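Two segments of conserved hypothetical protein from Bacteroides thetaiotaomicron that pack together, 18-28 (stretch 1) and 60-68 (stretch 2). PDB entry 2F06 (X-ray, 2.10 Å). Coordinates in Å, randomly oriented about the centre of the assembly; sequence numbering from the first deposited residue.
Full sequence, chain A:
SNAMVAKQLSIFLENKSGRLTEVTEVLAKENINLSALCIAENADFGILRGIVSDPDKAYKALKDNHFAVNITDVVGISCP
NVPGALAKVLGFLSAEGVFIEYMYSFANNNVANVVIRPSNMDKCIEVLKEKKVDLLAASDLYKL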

# COMPACT_ATOMS: atom_id res chain seq x y z
N GLY A 18 -17.29 10.13 -0.89
CA GLY A 18 -17.61 8.88 -1.51
C GLY A 18 -18.08 7.69 -0.71
O GLY A 18 -19.03 7.73 0.09
N ARG A 19 -17.38 6.63 -1.02
CA ARG A 19 -17.76 5.28 -0.75
C ARG A 19 -17.53 4.90 0.67
O ARG A 19 -18.22 4.03 1.16
CB ARG A 19 -16.99 4.33 -1.70
CG ARG A 19 -17.43 4.53 -3.19
CD ARG A 19 -18.60 3.65 -3.56
NE ARG A 19 -19.55 4.41 -4.39
CZ ARG A 19 -19.79 4.21 -5.68
NH1 ARG A 19 -19.19 3.23 -6.36
NH2 ARG A 19 -20.63 4.97 -6.31
N LEU A 20 -16.57 5.55 1.34
CA LEU A 20 -16.34 5.22 2.75
C LEU A 20 -17.59 5.60 3.61
O LEU A 20 -17.98 4.86 4.55
CB LEU A 20 -15.05 5.87 3.27
CG LEU A 20 -14.91 5.80 4.80
CD1 LEU A 20 -14.63 4.34 5.42
CD2 LEU A 20 -13.87 6.88 5.19
N THR A 21 -18.20 6.73 3.28
CA THR A 21 -19.39 7.15 4.00
C THR A 21 -20.55 6.17 3.79
O THR A 21 -21.15 5.68 4.78
CB THR A 21 -19.80 8.57 3.62
OG1 THR A 21 -18.68 9.40 3.88
CG2 THR A 21 -20.98 9.05 4.45
N GLU A 22 -20.82 5.83 2.54
CA GLU A 22 -21.78 4.77 2.24
C GLU A 22 -21.50 3.46 2.96
O GLU A 22 -22.45 2.85 3.38
CB GLU A 22 -21.86 4.48 0.76
CG GLU A 22 -21.72 5.67 -0.10
CD GLU A 22 -21.66 5.30 -1.57
OE1 GLU A 22 -21.72 4.06 -1.85
OE2 GLU A 22 -21.56 6.24 -2.41
N VAL A 23 -20.24 3.02 3.10
CA VAL A 23 -19.94 1.75 3.80
C VAL A 23 -20.32 1.88 5.25
O VAL A 23 -20.85 0.95 5.90
CB VAL A 23 -18.38 1.37 3.79
CG1 VAL A 23 -18.06 0.33 4.90
CG2 VAL A 23 -17.98 0.86 2.49
N THR A 24 -19.99 3.01 5.83
CA THR A 24 -20.32 3.17 7.26
C THR A 24 -21.82 3.31 7.45
O THR A 24 -22.35 2.92 8.51
CB THR A 24 -19.59 4.35 7.94
OG1 THR A 24 -19.82 5.55 7.19
CG2 THR A 24 -18.02 4.01 8.06
N GLU A 25 -22.47 3.87 6.45
CA GLU A 25 -23.96 3.90 6.40
C GLU A 25 -24.66 2.52 6.27
O GLU A 25 -25.61 2.26 6.98
CB GLU A 25 -24.43 4.87 5.31
CG GLU A 25 -24.13 6.35 5.71
CD GLU A 25 -24.60 7.41 4.71
OE1 GLU A 25 -24.94 7.08 3.53
OE2 GLU A 25 -24.67 8.61 5.13
N VAL A 26 -24.26 1.69 5.32
CA VAL A 26 -24.60 0.23 5.34
C VAL A 26 -24.48 -0.45 6.70
O VAL A 26 -25.43 -1.09 7.16
CB VAL A 26 -23.79 -0.62 4.31
CG1 VAL A 26 -24.27 -2.09 4.35
CG2 VAL A 26 -24.01 -0.08 2.91
N LEU A 27 -23.34 -0.31 7.35
CA LEU A 27 -23.15 -0.91 8.66
C LEU A 27 -24.02 -0.31 9.76
O LEU A 27 -24.55 -1.07 10.56
CB LEU A 27 -21.66 -0.89 9.04
CG LEU A 27 -20.81 -1.69 8.04
CD1 LEU A 27 -19.34 -1.62 8.42
CD2 LEU A 27 -21.25 -3.19 7.93
N ALA A 28 -24.17 1.03 9.79
CA ALA A 28 -25.07 1.71 10.73
C ALA A 28 -26.50 1.22 10.62
O ALA A 28 -27.22 1.10 11.63
CB ALA A 28 -25.08 3.21 10.48
N LYS A 60 -22.63 -9.95 4.61
CA LYS A 60 -23.73 -10.16 3.66
C LYS A 60 -24.42 -8.84 3.26
O LYS A 60 -24.82 -8.68 2.09
CB LYS A 60 -24.69 -11.21 4.24
CG LYS A 60 -25.99 -11.36 3.50
CD LYS A 60 -26.98 -12.20 4.33
CE LYS A 60 -28.42 -11.97 3.85
NZ LYS A 60 -28.37 -12.12 2.36
N ALA A 61 -24.55 -7.90 4.21
CA ALA A 61 -25.06 -6.56 3.94
C ALA A 61 -24.20 -5.79 2.88
O ALA A 61 -24.72 -5.21 1.88
CB ALA A 61 -25.13 -5.75 5.26
N LEU A 62 -22.90 -5.83 3.08
CA LEU A 62 -21.97 -5.26 2.14
C LEU A 62 -22.04 -5.89 0.74
O LEU A 62 -22.12 -5.14 -0.22
CB LEU A 62 -20.54 -5.28 2.72
CG LEU A 62 -20.49 -4.28 3.88
CD1 LEU A 62 -19.26 -4.56 4.84
CD2 LEU A 62 -20.44 -2.88 3.28
N LYS A 63 -22.01 -7.22 0.62
CA LYS A 63 -22.21 -7.91 -0.69
C LYS A 63 -23.54 -7.54 -1.37
O LYS A 63 -23.61 -7.38 -2.59
CB LYS A 63 -22.23 -9.44 -0.55
CG LYS A 63 -20.92 -10.08 -0.06
CD LYS A 63 -19.83 -10.07 -1.16
CE LYS A 63 -20.22 -10.98 -2.32
NZ LYS A 63 -19.01 -11.07 -3.16
N ASP A 64 -24.59 -7.45 -0.55
CA ASP A 64 -25.93 -7.04 -0.99
C ASP A 64 -25.92 -5.63 -1.57
O ASP A 64 -26.71 -5.33 -2.48
CB ASP A 64 -26.90 -7.02 0.20
CG ASP A 64 -27.44 -8.39 0.56
OD1 ASP A 64 -27.16 -9.37 -0.16
OD2 ASP A 64 -28.14 -8.48 1.61
N ASN A 65 -25.12 -4.74 -0.98
CA ASN A 65 -24.94 -3.38 -1.46
C ASN A 65 -23.81 -3.22 -2.48
O ASN A 65 -23.40 -2.09 -2.78
CB ASN A 65 -24.73 -2.45 -0.27
CG ASN A 65 -26.03 -2.18 0.47
OD1 ASN A 65 -26.75 -1.20 0.19
ND2 ASN A 65 -26.36 -3.07 1.38
N HIS A 66 -23.30 -4.36 -2.98
CA HIS A 66 -22.39 -4.44 -4.13
C HIS A 66 -20.98 -3.98 -3.79
O HIS A 66 -20.23 -3.59 -4.70
CB HIS A 66 -22.97 -3.66 -5.34
CG HIS A 66 -24.36 -4.07 -5.68
ND1 HIS A 66 -24.64 -5.23 -6.37
CD2 HIS A 66 -25.55 -3.53 -5.35
CE1 HIS A 66 -25.95 -5.37 -6.47
NE2 HIS A 66 -26.53 -4.34 -5.87
N PHE A 67 -20.60 -4.09 -2.51
CA PHE A 67 -19.21 -3.89 -2.11
C PHE A 67 -18.40 -5.14 -2.33
O PHE A 67 -18.95 -6.24 -2.25
CB PHE A 67 -19.07 -3.39 -0.66
CG PHE A 67 -19.56 -1.95 -0.47
CD1 PHE A 67 -18.72 -0.88 -0.75
CD2 PHE A 67 -20.85 -1.69 -0.02
CE1 PHE A 67 -19.17 0.45 -0.61
CE2 PHE A 67 -21.31 -0.37 0.13
CZ PHE A 67 -20.48 0.70 -0.18
N ALA A 68 -17.11 -4.98 -2.65
CA ALA A 68 -16.17 -6.07 -2.66
C ALA A 68 -15.58 -6.20 -1.23
O ALA A 68 -14.91 -5.30 -0.76
CB ALA A 68 -15.07 -5.81 -3.70

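No hydrogen bond or salt bridge links the two stretches; the contact, 359 Å² in all, rests on the fit of apolar side chains. The helix of residues 19-28 crosses helix 60-64 at 128°, with axes 9.8 Å apart at closest approach, a gap that side chains of middling size can fill. Val23, Leu27, Ala61 and Leu62 are buried, as suits their apolar side chains.

Val26 is the central bump on the first helix. Its CB points toward the second stretch, and Val26 CG1 enters a hollow lined by Ala61, Leu62 and Asn65, lying 3.9 Å from Ala61 CB, 4.1 Å from Leu62 CD2 and 3.8 Å from Asn65 ND2. The single methyl of Ala61 lets the valine come close. Asn65 borders the hollow, and its ND2 donates a hydrogen bond to Ala61 O (2.7 Å), one turn back. The CA-to-CB bond of Leu62 points sideways, but the end of its side chain comes nearer: Leu62 CD1 meets Leu27 CD2 at 3.9 Å, while Leu62 CD2 approaches Val23 CG1 at 4.3 Å.

Beyond the helix end, Phe67 supplies a broad, flat surface. Val23 CG2 sits over one ring face, 3.8 Å from the centroid and only 3.3 Å from Phe67 CE1, in a CH-pi contact; Val26 CG2 packs obliquely, 3.9 Å from Phe67 CE2. Arg19 and Glu22, joined by a salt bridge (Arg19 NE to Glu22 OE1, 3.4 Å), border the ring at the more polar margin.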